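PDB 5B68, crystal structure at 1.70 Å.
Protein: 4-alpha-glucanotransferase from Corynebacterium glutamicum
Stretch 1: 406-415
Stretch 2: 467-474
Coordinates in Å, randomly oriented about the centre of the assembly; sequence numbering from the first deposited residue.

Stretch 1, residues 406-415: APDASVGAPP
Stretch 2 467-474: RLFVMPRM

Two strands, 409-413 and 467-472, lie side by side as an antiparallel pair, their axes 4.4 Å apart at closest approach and their N-to-C directions 138° apart. Together the stretches bury 648 Å², and three residues organise the contact: Phe469 at one end, Arg473 at the other, Ser410 between them.

Ser410 sets the register. Its phi/psi of -132/134 is extended, and it faces Met471 (-132/151) as a hydrogen-bonded pair with CA atoms 5.3 Å apart: Ser410 N donates to Met471 O at 2.8 Å, and Met471 N donates to Ser410 O at 2.9 Å. The neighbouring pairs close to the narrower spacing of non-hydrogen-bonded positions, Ala409 CA to Pro472 CA 4.5 Å and Val411 CA to Val470 CA 4.4 Å. In these narrow gaps carbonyls also meet CA-H groups, with Val470 CA 3.2 Å from Ser410 O and Ala409 CA 3.4 Å from Met471 O. One step on, Gly412 N donates to Phe469 O at 2.8 Å. The return link is longer: a water accepts a hydrogen bond from Phe469 N, its oxygen 2.9 Å away, and donates one to Gly412 O at 2.8 Å, joining the strands where their separation grows.

Side chains alternate across the sheet. Ser410 (chi1 t) and Met471 (p, t, p) share one face, Ser410 CB lying 4.2 Å from Met471 CG. Val411 (t) and Val470 (m) share the other, with Val411 CG2 4.2 Å from Val470 CG1 and 4.0 Å from Leu468 CD1, Leu468 being m, t. Gly412 adopts -168/-141, and its lack of a side chain matters: an ideal CB would sit 2.8 Å from Met471 CE, a clash. With hydrogen there instead, Met471 CE rests 4.0 Å from Gly412 CA.

Phe469 (phi/psi -82/122, chi1 t, chi2 77°) points its CA-to-CB bond toward the first stretch and receives the proline that follows the strand. Pro414, C-gamma endo at -74/172, lays CB 3.9 Å from the centroid of the Phe469 ring and 18° off its normal, a CH-pi contact over the face. Pro414 CD is 3.8 Å from Phe469 CG, so apolar packing continues beyond the last backbone bond.

Arg473 closes the other end by reading main-chain carbonyls. A type I turn from Ala406 to Ala409, closed by Ala409 N donating to Ala406 O at 3.1 Å, leads into the strand through Pro407 (-68/-13) and Asp408 (-82/3). Arg473 N donates to Asp408 O at 2.9 Å, extending the backbone bonding past Pro472, whose nitrogen has no proton to give. With chi angles t, t, m and chi4 -78°, the side chain brings Arg473 NE to Pro407 O at 2.7 Å, near the guanidinium plane, while Arg473 NH2 makes a weak bond to Ala409 O at 3.0 Å. Ser410 OG lies over a guanidinium face, 3.7 Å from Arg473 NH1. The rule is compact: backbone pairing fixes the register, an aromatic-proline contact packs one end, and arginine engages the turn at the other.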

# COMPACT_ATOMS: atom_id res chain seq x y z
N ALA A 406 -14.24 10.56 -1.83
CA ALA A 406 -14.55 11.88 -2.34
C ALA A 406 -14.08 11.90 -3.81
O ALA A 406 -13.01 12.44 -4.10
CB ALA A 406 -13.85 12.96 -1.51
N PRO A 407 -14.87 11.28 -4.73
CA PRO A 407 -14.35 11.09 -6.07
C PRO A 407 -14.14 12.35 -6.94
O PRO A 407 -13.40 12.27 -7.92
CB PRO A 407 -15.41 10.12 -6.72
CG PRO A 407 -16.64 10.35 -5.93
CD PRO A 407 -16.15 10.57 -4.54
N ASP A 408 -14.66 13.51 -6.54
CA ASP A 408 -14.35 14.73 -7.30
C ASP A 408 -13.02 15.35 -6.95
O ASP A 408 -12.67 16.39 -7.47
CB ASP A 408 -15.49 15.72 -7.14
CG ASP A 408 -16.79 15.26 -7.85
OD1 ASP A 408 -16.75 14.35 -8.66
OD2 ASP A 408 -17.83 15.87 -7.65
N ALA A 409 -12.26 14.71 -6.06
CA ALA A 409 -10.88 15.10 -5.79
C ALA A 409 -10.00 13.95 -6.29
O ALA A 409 -10.42 12.76 -6.41
CB ALA A 409 -10.65 15.32 -4.27
N SER A 410 -8.75 14.30 -6.55
CA SER A 410 -7.79 13.37 -7.05
C SER A 410 -6.51 13.52 -6.19
O SER A 410 -6.04 14.63 -5.94
CB SER A 410 -7.57 13.63 -8.58
OG SER A 410 -6.77 12.59 -9.08
N VAL A 411 -5.95 12.43 -5.78
CA VAL A 411 -4.73 12.39 -4.92
C VAL A 411 -3.45 12.60 -5.71
O VAL A 411 -3.31 12.09 -6.80
CB VAL A 411 -4.59 11.07 -4.15
CG1 VAL A 411 -3.34 11.07 -3.27
CG2 VAL A 411 -5.79 10.83 -3.28
N GLY A 412 -2.52 13.34 -5.12
CA GLY A 412 -1.23 13.52 -5.78
C GLY A 412 -0.19 14.12 -4.89
O GLY A 412 -0.11 13.79 -3.71
N ALA A 413 0.61 15.00 -5.47
CA ALA A 413 1.75 15.57 -4.77
C ALA A 413 2.00 17.03 -5.24
O ALA A 413 1.80 17.35 -6.39
CB ALA A 413 2.93 14.70 -5.05
N PRO A 414 2.35 17.93 -4.31
CA PRO A 414 2.48 19.31 -4.77
C PRO A 414 3.80 19.41 -5.56
O PRO A 414 4.64 18.49 -5.46
CB PRO A 414 2.58 20.14 -3.48
CG PRO A 414 3.02 19.17 -2.43
CD PRO A 414 2.58 17.79 -2.87
N PRO A 415 4.01 20.55 -6.19
CA PRO A 415 5.16 20.75 -7.06
C PRO A 415 6.47 20.57 -6.31
O PRO A 415 6.58 20.81 -5.12
CB PRO A 415 4.98 22.19 -7.52
CG PRO A 415 3.51 22.37 -7.55
CD PRO A 415 2.96 21.53 -6.44
N ARG A 467 -2.60 12.98 6.17
CA ARG A 467 -3.16 13.93 5.27
C ARG A 467 -2.86 13.49 3.84
O ARG A 467 -1.89 12.74 3.60
CB ARG A 467 -2.53 15.33 5.58
CG ARG A 467 -1.05 15.38 5.23
CD ARG A 467 -0.41 16.65 5.75
NE ARG A 467 -0.22 16.64 7.20
CZ ARG A 467 0.95 16.87 7.80
NH1 ARG A 467 1.02 16.82 9.10
NH2 ARG A 467 2.05 17.08 7.10
N LEU A 468 -3.64 13.96 2.88
CA LEU A 468 -3.34 13.72 1.47
C LEU A 468 -3.34 15.02 0.78
O LEU A 468 -4.22 15.84 1.03
CB LEU A 468 -4.38 12.81 0.83
CG LEU A 468 -4.26 11.33 1.24
CD1 LEU A 468 -5.48 10.56 0.74
CD2 LEU A 468 -2.98 10.67 0.78
N PHE A 469 -2.46 15.18 -0.17
CA PHE A 469 -2.56 16.26 -1.15
C PHE A 469 -3.51 15.89 -2.24
O PHE A 469 -3.30 14.87 -2.86
CB PHE A 469 -1.19 16.57 -1.73
CG PHE A 469 -1.16 17.82 -2.52
CD1 PHE A 469 -1.12 19.06 -1.89
CD2 PHE A 469 -1.21 17.78 -3.89
CE1 PHE A 469 -1.13 20.24 -2.64
CE2 PHE A 469 -1.23 18.94 -4.65
CZ PHE A 469 -1.18 20.17 -4.04
N VAL A 470 -4.54 16.69 -2.43
CA VAL A 470 -5.59 16.44 -3.40
C VAL A 470 -5.83 17.68 -4.25
O VAL A 470 -5.71 18.82 -3.76
CB VAL A 470 -6.94 16.04 -2.70
CG1 VAL A 470 -6.78 14.72 -1.99
CG2 VAL A 470 -7.42 17.07 -1.71
N MET A 471 -6.32 17.45 -5.47
CA MET A 471 -6.68 18.53 -6.36
C MET A 471 -8.05 18.24 -6.92
O MET A 471 -8.46 17.10 -6.96
CB MET A 471 -5.64 18.59 -7.48
CG MET A 471 -5.67 17.35 -8.36
SD MET A 471 -4.08 16.99 -9.12
CE MET A 471 -3.24 16.44 -7.62
N PRO A 472 -8.83 19.29 -7.27
CA PRO A 472 -10.10 19.00 -7.94
C PRO A 472 -9.82 18.14 -9.16
O PRO A 472 -8.80 18.33 -9.84
CB PRO A 472 -10.59 20.38 -8.35
CG PRO A 472 -9.96 21.30 -7.40
CD PRO A 472 -8.61 20.74 -7.08
N ARG A 473 -10.68 17.18 -9.42
CA ARG A 473 -10.36 16.20 -10.41
C ARG A 473 -10.20 16.91 -11.76
O ARG A 473 -10.96 17.79 -12.08
CB ARG A 473 -11.44 15.13 -10.47
CG ARG A 473 -11.04 13.90 -11.24
CD ARG A 473 -11.87 12.70 -10.88
NE ARG A 473 -11.38 12.04 -9.68
CZ ARG A 473 -10.33 11.24 -9.65
NH1 ARG A 473 -9.65 11.01 -10.75
NH2 ARG A 473 -9.96 10.68 -8.52
N MET A 474 -9.20 16.51 -12.51
CA MET A 474 -8.90 17.04 -13.85
C MET A 474 -8.21 18.40 -13.85
O MET A 474 -8.04 19.00 -14.88
CB MET A 474 -10.14 17.08 -14.74
CG MET A 474 -10.50 15.75 -15.40
SD MET A 474 -9.36 15.14 -16.66
CE MET A 474 -9.42 16.39 -17.92
O HOH W 1 -0.78 13.03 -1.11